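Local structure of cyclase (Streptomyces sp. R1128, 3TFZ) at residues Val7-Thr12 / Asn145-Leu150; Ala25-Tyr30 / Ser67-Asp72; Pro35-Val40 / Leu54-Ala59; Glu61-Thr66 / Glu84-Val89. The protein probably cyclises and aromatises a polyketide chain in the R1128 biosynthetic pathway, as an aromatase/cyclase of the Bet v 1-like superfamily. One frame throughout, in Å; residues are numbered along the deposited sequence.

Contact 1 of 4, residues Val7-Thr12 / Asn145-Leu150; sequences VEHTVT and NSVADL
Polar and apolar contacts divide the meeting of strand residues 7-12 with helix residues 145-150, whose axes run 27° from parallel and 8.8 Å apart at their closest. The polar part belongs to H9 and S146. The serine OG, anti to its own backbone N, comes in over one face of the imidazole, 3.0 Å above the plane; H9 ND1 lies 3.1 Å from S146 OG. At the far end of the ring, H9 NE2 is hydrogen-bonded to OE1 of E143, one helical turn before S146, which helps to set the rotation of the imidazole.

The apolar part is led by L150, whose CD1 presses against H9 CB at 3.4 Å. The next inward-pointing strand residue, V11, places CG1 4.2 Å from L150 CB, while CG2 of V147 approaches H9 CD2 obliquely. An alanine in place of H9 would lose the whole ring and would probably loosen the tie between strand and helix at E143.

T10, pointing away from the helix, bonds to L108 O of strand 105-116 and packs on T10 of the second subunit. Helix 131-164 runs nearly alongside strand 5-13, the outermost strand of this chain's sheet, in the helix-grip manner, with W96 of strand 89-100 also touching L150.

Contact 2 of 4, residues Ala25-Tyr30 / Ser67-Asp72; sequences ADVLGY and SRRDLD
R69 buries the most surface here, followed by A25, with V27 and L71 next at equal shares. From strand 61-72 the arginine side chain leaves with CG anti to the carbonyl carbon and bends at chi3, bringing its guanidinium up to the turn that follows helix 17-25. V27 CG1 sits over the centre of one guanidinium face, 3.2 Å above the plane. The same methyl also lies over one face of the Y30 ring, toward its rim, so it fills the corner between the two nearly perpendicular groups.

Y30 meets the arginine tip to tip, ring and guanidinium planes 83° apart. R69 NH1 donates to Y30 OH at 2.9 Å, a somewhat bent bond (143° at the hydrogen) with the oxygen tilted out of the guanidinium plane. A25 contributes its methyl: CB packs on L71 CD2 at 3.6 Å, and its carbonyl stands at the guanidinium edge while accepting a hydrogen bond from Q50 NE2.

Further bonds complete the grip, R69 NE to Q50 OE1 and R69 NH2 to L24 O, the latter oxygen also bonded to Y30 OH. Each of the three guanidinium nitrogens thus donates to an uncharged oxygen. These dipoles would probably stabilise the buried charge, and a bound sulfonate ligand lies about 4 Å from the R69 side chain (nearest atoms); the same bonds lock the 25-30 turn to the sheet.

Contact 3 of 4, residues Pro35-Val40 / Leu54-Ala59; sequences PPTEKV and LHVDVA. With K (potassium ion), chain G.
Backbone bonding draws strands 37-40 and 54-58 tightly together as an antiparallel pair, their axes 4.6 Å apart. H55 N donates almost straight (173°) to K39 O at 2.9 Å. In return H55 O takes E38 N at 2.7 Å and, weakly, K39 N; E38 and K39 both facing H55 make a classic beta bulge, which shifts the register by one residue. D57 N binds P36 O from above the carbonyl plane. T37, V40, L54 and V56 share one face, where L54 CD2 nestles between V40 CG2, 3.9 Å away, and T37 CG2.

The face of K39 and H55 is looser. K39, extended throughout, runs alongside the H55 ring, its CB 3.8 Å from H55 ND1, a nitrogen buried by the contact and without a partner in the model. At the solvent-side rim E38, bent at chi2, crosses D57 obliquely, leaving E38 OE2 3.4 Å from D57 OD2. An alanine in place of D57 would remove the carboxylate and would probably leave P36 and the E38 side chain less well covered.

Two such close carboxylates would be expected to repel, or to raise the proton affinity of one of them, though the nearby potassium would probably temper this. Just before the bulge the chain serves that ion: T37 O binds it at 2.6 Å and P35 O at 3.2 Å, joined by a water and the carbonyls of A31 and F34, so neutral backbone dipoles carry it.

Contact 4 of 4, residues Glu61-Thr66 / Glu84-Val89; sequences EINTWT and ETAPIV
E84 makes the one regular bridge to strand 61-66, an antiparallel hydrogen-bonded pair with T66. T66 N donates nearly straight (175°) to E84 O at 3.1 Å, though from above the carbonyl plane, 38° out of it; the return bond from E84 N to T66 O is weak and long at 3.5 Å. The two side chains leave on the same face, T66 CB 4.0 Å from E84 CB, and E84 then runs on in an extended chain. The carbonyl of E84 also abuts W65, with W65 CB 3.2 Å from E84 O. The indole itself extends off from residues 84-89 and gives its NE1 to a bound cyclohexylpropylsulfonate, probably from the crystallisation liquor.

The side chain of T85 points away from the strand, and its OG1 donates to V89 O at 2.9 Å. After T85 the backbones part. A86, a buried residue, directs its CB toward the strand. P87 then touches N63 lightly through its ring, and P87 O accepts a hydrogen bond from R117 NE.

From A86 to V89 the chain makes a type I beta turn. Within it, I88 packs on M137 and L138 of helix 131-164, and V89 N closes the turn on A86 O at 2.9 Å. Bridge, divergence and turn together form the link by which strand 77-82 leaves its neighbour 61-72 and passes into strand 89-100 of the antiparallel helix-grip sheet.

In the fold
All four contacts reach the one antiparallel sheet that curves around the long helix. Contact 1 lies at one edge strand and contact 3 at the other, their centres about 16 Å apart. Contacts 3 and 4 are the closest pair, about 10 Å between centres, joined where L54 N meets W65 O at 2.8 Å in a probable hydrogen bond and where V56 CG2 packs on the W65 ring. Contacts 2 and 4 share strand 61-72, while Y30 and V27 of contact 2 pack on V40 of contact 3, the Y30 side chain about 8 Å from the potassium. Cyclohexylpropylsulfonate, about 3 Å from the side chains of L54 and W65, 4 Å from R69 and 6 Å from S146 (nearest atoms), may mark the interior pocket, which would probably receive the polyketide.

Contact 1 of 4, residues Val7-Thr12 / Asn145-Leu150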
# COMPACT_ATOMS: atom_id res chain seq x y z
N VAL A 7 -0.41 -1.55 -10.23
CA VAL A 7 -0.56 -0.84 -8.97
C VAL A 7 -0.53 -1.77 -7.79
O VAL A 7 -0.71 -2.95 -7.98
CB VAL A 7 -1.84 0.05 -8.92
CG1 VAL A 7 -1.85 1.08 -10.16
CG2 VAL A 7 -3.03 -0.78 -8.97
N GLU A 8 -0.26 -1.24 -6.58
CA GLU A 8 -0.12 -2.03 -5.36
C GLU A 8 -0.65 -1.24 -4.22
O GLU A 8 -0.31 -0.09 -4.06
CB GLU A 8 1.33 -2.45 -5.08
CG GLU A 8 1.95 -3.06 -6.21
CD GLU A 8 3.25 -3.76 -5.87
OE1 GLU A 8 3.50 -3.97 -4.69
OE2 GLU A 8 4.06 -4.03 -6.79
N HIS A 9 -1.47 -1.85 -3.40
CA HIS A 9 -2.05 -1.12 -2.26
C HIS A 9 -1.85 -2.01 -1.04
O HIS A 9 -1.74 -3.22 -1.22
CB HIS A 9 -3.53 -0.80 -2.41
CG HIS A 9 -3.84 0.18 -3.51
ND1 HIS A 9 -3.79 -0.16 -4.86
CD2 HIS A 9 -4.23 1.47 -3.48
CE1 HIS A 9 -4.15 0.87 -5.60
NE2 HIS A 9 -4.42 1.88 -4.78
N THR A 10 -1.84 -1.44 0.17
CA THR A 10 -1.61 -2.23 1.36
C THR A 10 -2.34 -1.64 2.55
O THR A 10 -2.67 -0.45 2.53
CB THR A 10 -0.04 -2.46 1.63
OG1 THR A 10 0.17 -3.46 2.59
CG2 THR A 10 0.77 -1.15 2.00
N VAL A 11 -2.53 -2.50 3.56
CA VAL A 11 -3.11 -2.20 4.90
C VAL A 11 -2.46 -3.20 5.88
O VAL A 11 -1.97 -4.27 5.45
CB VAL A 11 -4.62 -2.37 4.68
CG1 VAL A 11 -5.30 -3.80 4.91
CG2 VAL A 11 -5.43 -1.05 4.52
N THR A 12 -2.35 -2.79 7.17
CA THR A 12 -1.78 -3.55 8.26
C THR A 12 -2.99 -4.07 8.97
O THR A 12 -3.81 -3.26 9.39
CB THR A 12 -0.95 -2.62 9.19
OG1 THR A 12 0.21 -2.19 8.50
CG2 THR A 12 -0.40 -3.37 10.36
N ASN A 145 -11.90 0.07 -5.67
CA ASN A 145 -12.32 -1.22 -5.23
C ASN A 145 -11.21 -1.95 -4.55
O ASN A 145 -11.42 -2.79 -3.74
CB ASN A 145 -12.72 -1.93 -6.50
CG ASN A 145 -14.13 -1.79 -6.73
OD1 ASN A 145 -14.94 -2.62 -6.25
ND2 ASN A 145 -14.51 -0.70 -7.39
N SER A 146 -10.02 -1.64 -4.95
CA SER A 146 -8.83 -2.11 -4.33
C SER A 146 -8.81 -1.72 -2.82
O SER A 146 -8.65 -2.57 -1.93
CB SER A 146 -7.65 -1.52 -5.13
OG SER A 146 -6.46 -1.74 -4.45
N VAL A 147 -8.98 -0.41 -2.55
CA VAL A 147 -9.16 0.17 -1.21
C VAL A 147 -10.34 -0.51 -0.42
O VAL A 147 -10.13 -0.89 0.68
CB VAL A 147 -9.26 1.76 -1.29
CG1 VAL A 147 -9.60 2.36 0.07
CG2 VAL A 147 -7.88 2.31 -1.78
N ALA A 148 -11.51 -0.72 -1.04
CA ALA A 148 -12.69 -1.29 -0.45
C ALA A 148 -12.47 -2.76 -0.10
O ALA A 148 -12.83 -3.19 1.00
CB ALA A 148 -13.95 -1.13 -1.40
N ASP A 149 -11.73 -3.47 -0.97
CA ASP A 149 -11.44 -4.89 -0.78
C ASP A 149 -10.48 -5.15 0.38
O ASP A 149 -10.67 -6.04 1.20
CB ASP A 149 -10.85 -5.49 -2.12
CG ASP A 149 -11.93 -5.81 -3.22
OD1 ASP A 149 -13.18 -5.64 -2.98
OD2 ASP A 149 -11.51 -6.25 -4.35
N LEU A 150 -9.35 -4.45 0.34
CA LEU A 150 -8.38 -4.44 1.45
C LEU A 150 -9.05 -4.19 2.79
O LEU A 150 -8.76 -4.92 3.68
CB LEU A 150 -7.26 -3.40 1.19
CG LEU A 150 -6.12 -3.80 0.24
CD1 LEU A 150 -5.21 -2.61 -0.14
CD2 LEU A 150 -5.20 -4.96 0.79

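Contact 2 of 4, residues Ala25-Tyr30 / Ser67-Asp72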
# COMPACT_ATOMS: atom_id res chain seq x y z
N ALA A 25 -8.92 -17.16 1.64
CA ALA A 25 -9.20 -18.45 1.01
C ALA A 25 -10.70 -18.79 0.84
O ALA A 25 -11.07 -19.60 -0.08
CB ALA A 25 -8.48 -19.66 1.69
N ASP A 26 -11.57 -18.28 1.72
CA ASP A 26 -12.98 -18.76 1.68
C ASP A 26 -13.82 -17.85 0.76
O ASP A 26 -14.58 -16.99 1.26
CB ASP A 26 -13.47 -18.78 3.15
CG ASP A 26 -14.93 -19.28 3.35
OD1 ASP A 26 -15.51 -19.93 2.44
OD2 ASP A 26 -15.51 -18.94 4.44
N VAL A 27 -13.64 -17.98 -0.57
CA VAL A 27 -14.45 -17.18 -1.48
C VAL A 27 -16.00 -17.31 -1.27
O VAL A 27 -16.72 -16.39 -1.65
CB VAL A 27 -14.29 -17.49 -2.95
CG1 VAL A 27 -13.58 -16.45 -3.74
CG2 VAL A 27 -14.04 -18.92 -3.25
N LEU A 28 -16.52 -18.45 -0.82
CA LEU A 28 -17.95 -18.54 -0.46
C LEU A 28 -18.38 -17.41 0.53
O LEU A 28 -19.51 -17.01 0.51
CB LEU A 28 -18.28 -19.88 0.16
CG LEU A 28 -18.92 -21.15 -0.47
CD1 LEU A 28 -19.25 -21.05 -1.94
CD2 LEU A 28 -18.22 -22.49 -0.06
N GLY A 29 -17.49 -16.96 1.43
CA GLY A 29 -17.77 -15.80 2.27
C GLY A 29 -17.70 -14.42 1.59
O GLY A 29 -17.98 -13.52 2.21
N TYR A 30 -17.23 -14.27 0.36
CA TYR A 30 -16.96 -12.92 -0.25
C TYR A 30 -18.20 -12.01 -0.42
O TYR A 30 -18.04 -10.81 -0.33
CB TYR A 30 -16.23 -13.03 -1.59
CG TYR A 30 -14.67 -13.23 -1.51
CD1 TYR A 30 -13.82 -12.91 -2.62
CD2 TYR A 30 -14.06 -13.79 -0.35
CE1 TYR A 30 -12.41 -13.16 -2.53
CE2 TYR A 30 -12.65 -14.04 -0.30
CZ TYR A 30 -11.85 -13.73 -1.39
OH TYR A 30 -10.46 -13.92 -1.33
N SER A 67 -12.89 -15.27 -12.34
CA SER A 67 -11.45 -15.45 -12.14
C SER A 67 -11.02 -16.78 -11.74
O SER A 67 -11.74 -17.52 -11.00
CB SER A 67 -10.87 -14.50 -11.09
OG SER A 67 -11.73 -14.58 -10.04
N ARG A 68 -9.80 -17.09 -12.21
CA ARG A 68 -9.06 -18.25 -11.75
C ARG A 68 -8.17 -17.79 -10.62
O ARG A 68 -7.32 -16.91 -10.81
CB ARG A 68 -8.28 -18.92 -12.84
CG ARG A 68 -7.55 -20.19 -12.29
CD ARG A 68 -6.58 -20.84 -13.34
NE ARG A 68 -7.41 -21.78 -14.11
CZ ARG A 68 -7.58 -23.06 -13.75
NH1 ARG A 68 -6.90 -23.55 -12.68
NH2 ARG A 68 -8.38 -23.87 -14.47
N ARG A 69 -8.45 -18.32 -9.42
CA ARG A 69 -7.60 -18.09 -8.19
C ARG A 69 -6.71 -19.27 -7.91
O ARG A 69 -7.22 -20.40 -7.76
CB ARG A 69 -8.44 -17.80 -6.94
CG ARG A 69 -9.36 -16.52 -7.14
CD ARG A 69 -10.65 -16.59 -6.30
NE ARG A 69 -10.57 -17.18 -4.90
CZ ARG A 69 -10.24 -16.50 -3.80
NH1 ARG A 69 -9.96 -15.19 -3.88
NH2 ARG A 69 -10.21 -17.12 -2.62
N ASP A 70 -5.40 -19.04 -7.89
CA ASP A 70 -4.45 -20.08 -7.57
C ASP A 70 -4.05 -19.83 -6.16
O ASP A 70 -3.44 -18.81 -5.90
CB ASP A 70 -3.26 -20.04 -8.52
CG ASP A 70 -3.66 -20.53 -10.00
OD1 ASP A 70 -4.34 -21.61 -10.13
OD2 ASP A 70 -3.34 -19.83 -11.04
N LEU A 71 -4.41 -20.70 -5.23
CA LEU A 71 -4.22 -20.43 -3.82
C LEU A 71 -2.97 -21.15 -3.29
O LEU A 71 -2.79 -22.32 -3.55
CB LEU A 71 -5.47 -20.86 -3.00
CG LEU A 71 -6.84 -20.08 -3.10
CD1 LEU A 71 -7.67 -20.58 -4.27
CD2 LEU A 71 -7.60 -20.28 -1.79
N ASP A 72 -2.12 -20.45 -2.54
CA ASP A 72 -0.83 -21.00 -2.10
C ASP A 72 -0.66 -20.61 -0.64
O ASP A 72 -0.09 -19.54 -0.32
CB ASP A 72 0.28 -20.37 -2.95
CG ASP A 72 1.63 -21.00 -2.73
OD1 ASP A 72 2.46 -20.93 -3.65
OD2 ASP A 72 1.88 -21.57 -1.67

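Contact 3 of 4, residues Pro35-Val40 / Leu54-Ala59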
# COMPACT_ATOMS: atom_id res chain seq x y z
N PRO A 35 -18.71 -5.59 0.60
CA PRO A 35 -20.00 -4.90 0.32
C PRO A 35 -20.37 -4.77 -1.17
O PRO A 35 -21.52 -4.99 -1.54
CB PRO A 35 -19.86 -3.54 1.10
CG PRO A 35 -18.84 -3.99 2.34
CD PRO A 35 -17.84 -4.83 1.55
N PRO A 36 -19.41 -4.47 -2.04
CA PRO A 36 -19.91 -4.32 -3.46
C PRO A 36 -20.12 -5.68 -4.13
O PRO A 36 -20.85 -5.74 -5.12
CB PRO A 36 -18.75 -3.54 -4.16
CG PRO A 36 -17.75 -3.13 -2.99
CD PRO A 36 -17.95 -4.23 -1.93
N THR A 37 -19.53 -6.77 -3.57
CA THR A 37 -19.85 -8.15 -4.01
C THR A 37 -21.24 -8.69 -3.71
O THR A 37 -21.54 -8.94 -2.51
CB THR A 37 -18.80 -9.10 -3.55
OG1 THR A 37 -17.61 -8.50 -3.96
CG2 THR A 37 -18.94 -10.55 -4.21
N GLU A 38 -22.08 -8.84 -4.74
CA GLU A 38 -23.47 -9.29 -4.55
C GLU A 38 -23.66 -10.82 -4.56
O GLU A 38 -24.62 -11.36 -4.02
CB GLU A 38 -24.39 -8.68 -5.63
CG GLU A 38 -24.43 -7.15 -5.65
CD GLU A 38 -24.86 -6.52 -4.31
OE1 GLU A 38 -26.09 -6.55 -3.99
OE2 GLU A 38 -23.97 -6.00 -3.54
N LYS A 39 -22.75 -11.53 -5.20
CA LYS A 39 -22.97 -12.94 -5.50
C LYS A 39 -21.65 -13.52 -5.91
O LYS A 39 -20.88 -12.91 -6.64
CB LYS A 39 -24.02 -13.13 -6.60
CG LYS A 39 -24.59 -14.54 -6.72
CD LYS A 39 -25.47 -14.76 -7.96
CE LYS A 39 -26.20 -16.15 -7.83
NZ LYS A 39 -27.08 -16.61 -9.04
N VAL A 40 -21.39 -14.69 -5.39
CA VAL A 40 -20.24 -15.47 -5.73
C VAL A 40 -20.75 -16.85 -6.17
O VAL A 40 -21.68 -17.41 -5.54
CB VAL A 40 -19.34 -15.76 -4.50
CG1 VAL A 40 -18.14 -16.61 -4.89
CG2 VAL A 40 -18.87 -14.51 -3.85
N LEU A 54 -18.32 -13.98 -10.28
CA LEU A 54 -18.56 -12.89 -9.31
C LEU A 54 -19.48 -11.84 -9.89
O LEU A 54 -19.27 -11.37 -10.97
CB LEU A 54 -17.23 -12.26 -8.88
CG LEU A 54 -16.28 -13.14 -8.01
CD1 LEU A 54 -14.80 -12.93 -8.24
CD2 LEU A 54 -16.59 -12.92 -6.55
N HIS A 55 -20.48 -11.44 -9.14
CA HIS A 55 -21.35 -10.23 -9.42
C HIS A 55 -20.96 -9.16 -8.41
O HIS A 55 -21.08 -9.37 -7.22
CB HIS A 55 -22.90 -10.56 -9.38
CG HIS A 55 -23.30 -11.64 -10.34
ND1 HIS A 55 -22.84 -12.95 -10.22
CD2 HIS A 55 -24.00 -11.58 -11.50
CE1 HIS A 55 -23.28 -13.64 -11.27
NE2 HIS A 55 -24.00 -12.84 -12.04
N VAL A 56 -20.52 -8.01 -8.93
CA VAL A 56 -19.89 -6.92 -8.17
C VAL A 56 -20.42 -5.58 -8.72
O VAL A 56 -20.23 -5.29 -9.90
CB VAL A 56 -18.36 -6.93 -8.24
CG1 VAL A 56 -17.72 -5.80 -7.38
CG2 VAL A 56 -17.76 -8.37 -7.87
N ASP A 57 -21.08 -4.75 -7.88
CA ASP A 57 -21.30 -3.39 -8.38
C ASP A 57 -20.06 -2.49 -8.47
O ASP A 57 -19.34 -2.28 -7.50
CB ASP A 57 -22.53 -2.68 -7.76
CG ASP A 57 -22.73 -3.04 -6.37
OD1 ASP A 57 -21.80 -2.72 -5.60
OD2 ASP A 57 -23.77 -3.67 -6.06
N VAL A 58 -19.79 -2.02 -9.68
CA VAL A 58 -18.75 -0.97 -9.89
C VAL A 58 -19.37 0.33 -10.41
O VAL A 58 -20.08 0.34 -11.40
CB VAL A 58 -17.48 -1.44 -10.71
CG1 VAL A 58 -17.36 -2.93 -10.69
CG2 VAL A 58 -17.49 -0.88 -12.11
N ALA A 59 -19.13 1.41 -9.69
CA ALA A 59 -19.72 2.74 -10.05
C ALA A 59 -21.22 2.62 -10.16
O ALA A 59 -21.87 2.07 -9.30
CB ALA A 59 -19.11 3.31 -11.34
K K G . -22.03 -7.80 -0.19
O HOH W 1 -21.33 -7.25 2.58

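Contact 4 of 4, residues Glu61-Thr66 / Glu84-Val89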
# COMPACT_ATOMS: atom_id res chain seq x y z
N GLU A 61 -22.98 0.35 -11.45
CA GLU A 61 -23.67 -0.91 -11.54
C GLU A 61 -22.91 -2.25 -11.57
O GLU A 61 -21.75 -2.41 -11.19
CB GLU A 61 -24.62 -0.86 -12.71
CG GLU A 61 -23.93 -1.06 -14.05
CD GLU A 61 -22.92 -0.01 -14.33
OE1 GLU A 61 -21.77 -0.27 -13.95
OE2 GLU A 61 -23.26 1.06 -14.89
N ILE A 62 -23.69 -3.21 -12.03
CA ILE A 62 -23.45 -4.58 -11.79
C ILE A 62 -22.55 -5.12 -12.89
O ILE A 62 -22.92 -5.20 -14.05
CB ILE A 62 -24.75 -5.33 -11.65
CG1 ILE A 62 -24.51 -6.79 -11.31
CG2 ILE A 62 -25.55 -5.21 -12.96
CD1 ILE A 62 -23.84 -6.94 -10.10
N ASN A 63 -21.32 -5.43 -12.48
CA ASN A 63 -20.41 -6.10 -13.34
C ASN A 63 -20.28 -7.58 -13.00
O ASN A 63 -20.43 -8.00 -11.84
CB ASN A 63 -19.04 -5.38 -13.36
CG ASN A 63 -19.02 -4.18 -14.36
OD1 ASN A 63 -18.22 -4.17 -15.25
ND2 ASN A 63 -19.92 -3.22 -14.21
N THR A 64 -20.07 -8.36 -14.04
CA THR A 64 -19.91 -9.76 -13.92
C THR A 64 -18.50 -10.12 -14.43
O THR A 64 -18.07 -9.63 -15.44
CB THR A 64 -21.09 -10.51 -14.57
OG1 THR A 64 -21.10 -11.81 -14.03
CG2 THR A 64 -20.91 -10.67 -16.03
N TRP A 65 -17.76 -10.94 -13.68
CA TRP A 65 -16.55 -11.53 -14.19
C TRP A 65 -16.28 -12.88 -13.56
O TRP A 65 -16.93 -13.30 -12.58
CB TRP A 65 -15.31 -10.57 -14.04
CG TRP A 65 -14.97 -10.21 -12.66
CD1 TRP A 65 -14.40 -11.02 -11.70
CD2 TRP A 65 -15.25 -8.94 -12.00
NE1 TRP A 65 -14.29 -10.33 -10.49
CE2 TRP A 65 -14.81 -9.07 -10.64
CE3 TRP A 65 -15.83 -7.72 -12.43
CZ2 TRP A 65 -14.83 -8.00 -9.73
CZ3 TRP A 65 -15.91 -6.66 -11.50
CH2 TRP A 65 -15.40 -6.81 -10.17
N THR A 66 -15.30 -13.55 -14.15
CA THR A 66 -14.86 -14.88 -13.79
C THR A 66 -13.35 -14.85 -13.52
O THR A 66 -12.64 -14.47 -14.38
CB THR A 66 -15.13 -15.84 -14.96
OG1 THR A 66 -16.51 -16.16 -14.95
CG2 THR A 66 -14.37 -17.13 -14.83
N GLU A 84 -13.04 -14.01 -17.82
CA GLU A 84 -14.09 -13.25 -18.46
C GLU A 84 -14.07 -11.95 -17.65
O GLU A 84 -13.86 -11.98 -16.47
CB GLU A 84 -15.45 -14.06 -18.51
CG GLU A 84 -15.43 -15.11 -19.76
CD GLU A 84 -16.43 -16.23 -19.67
OE1 GLU A 84 -16.15 -17.29 -19.05
OE2 GLU A 84 -17.52 -16.07 -20.25
N THR A 85 -14.21 -10.81 -18.32
CA THR A 85 -13.96 -9.53 -17.67
C THR A 85 -15.16 -8.57 -17.93
O THR A 85 -16.16 -8.99 -18.45
CB THR A 85 -12.61 -8.90 -18.13
OG1 THR A 85 -12.67 -8.58 -19.52
CG2 THR A 85 -11.48 -9.88 -18.02
N ALA A 86 -15.12 -7.38 -17.41
CA ALA A 86 -16.17 -6.39 -17.70
C ALA A 86 -15.85 -5.79 -19.07
O ALA A 86 -14.68 -5.83 -19.48
CB ALA A 86 -16.13 -5.26 -16.62
N PRO A 87 -16.86 -5.23 -19.77
CA PRO A 87 -16.63 -4.73 -21.20
C PRO A 87 -15.41 -3.80 -21.46
O PRO A 87 -14.82 -3.91 -22.50
CB PRO A 87 -17.95 -4.05 -21.61
CG PRO A 87 -18.99 -4.74 -20.67
CD PRO A 87 -18.26 -5.11 -19.35
N ILE A 88 -15.05 -2.93 -20.56
CA ILE A 88 -13.97 -1.98 -20.82
C ILE A 88 -12.62 -2.61 -20.46
O ILE A 88 -11.57 -2.00 -20.65
CB ILE A 88 -14.19 -0.64 -20.06
CG1 ILE A 88 -14.15 -0.91 -18.53
CG2 ILE A 88 -15.56 0.03 -20.58
CD1 ILE A 88 -13.34 0.16 -17.68
N VAL A 89 -12.64 -3.86 -19.98
CA VAL A 89 -11.39 -4.45 -19.42
C VAL A 89 -10.86 -5.41 -20.39
O VAL A 89 -11.63 -6.24 -20.93
CB VAL A 89 -11.62 -5.17 -18.02
CG1 VAL A 89 -10.41 -6.05 -17.61
CG2 VAL A 89 -11.96 -4.19 -17.00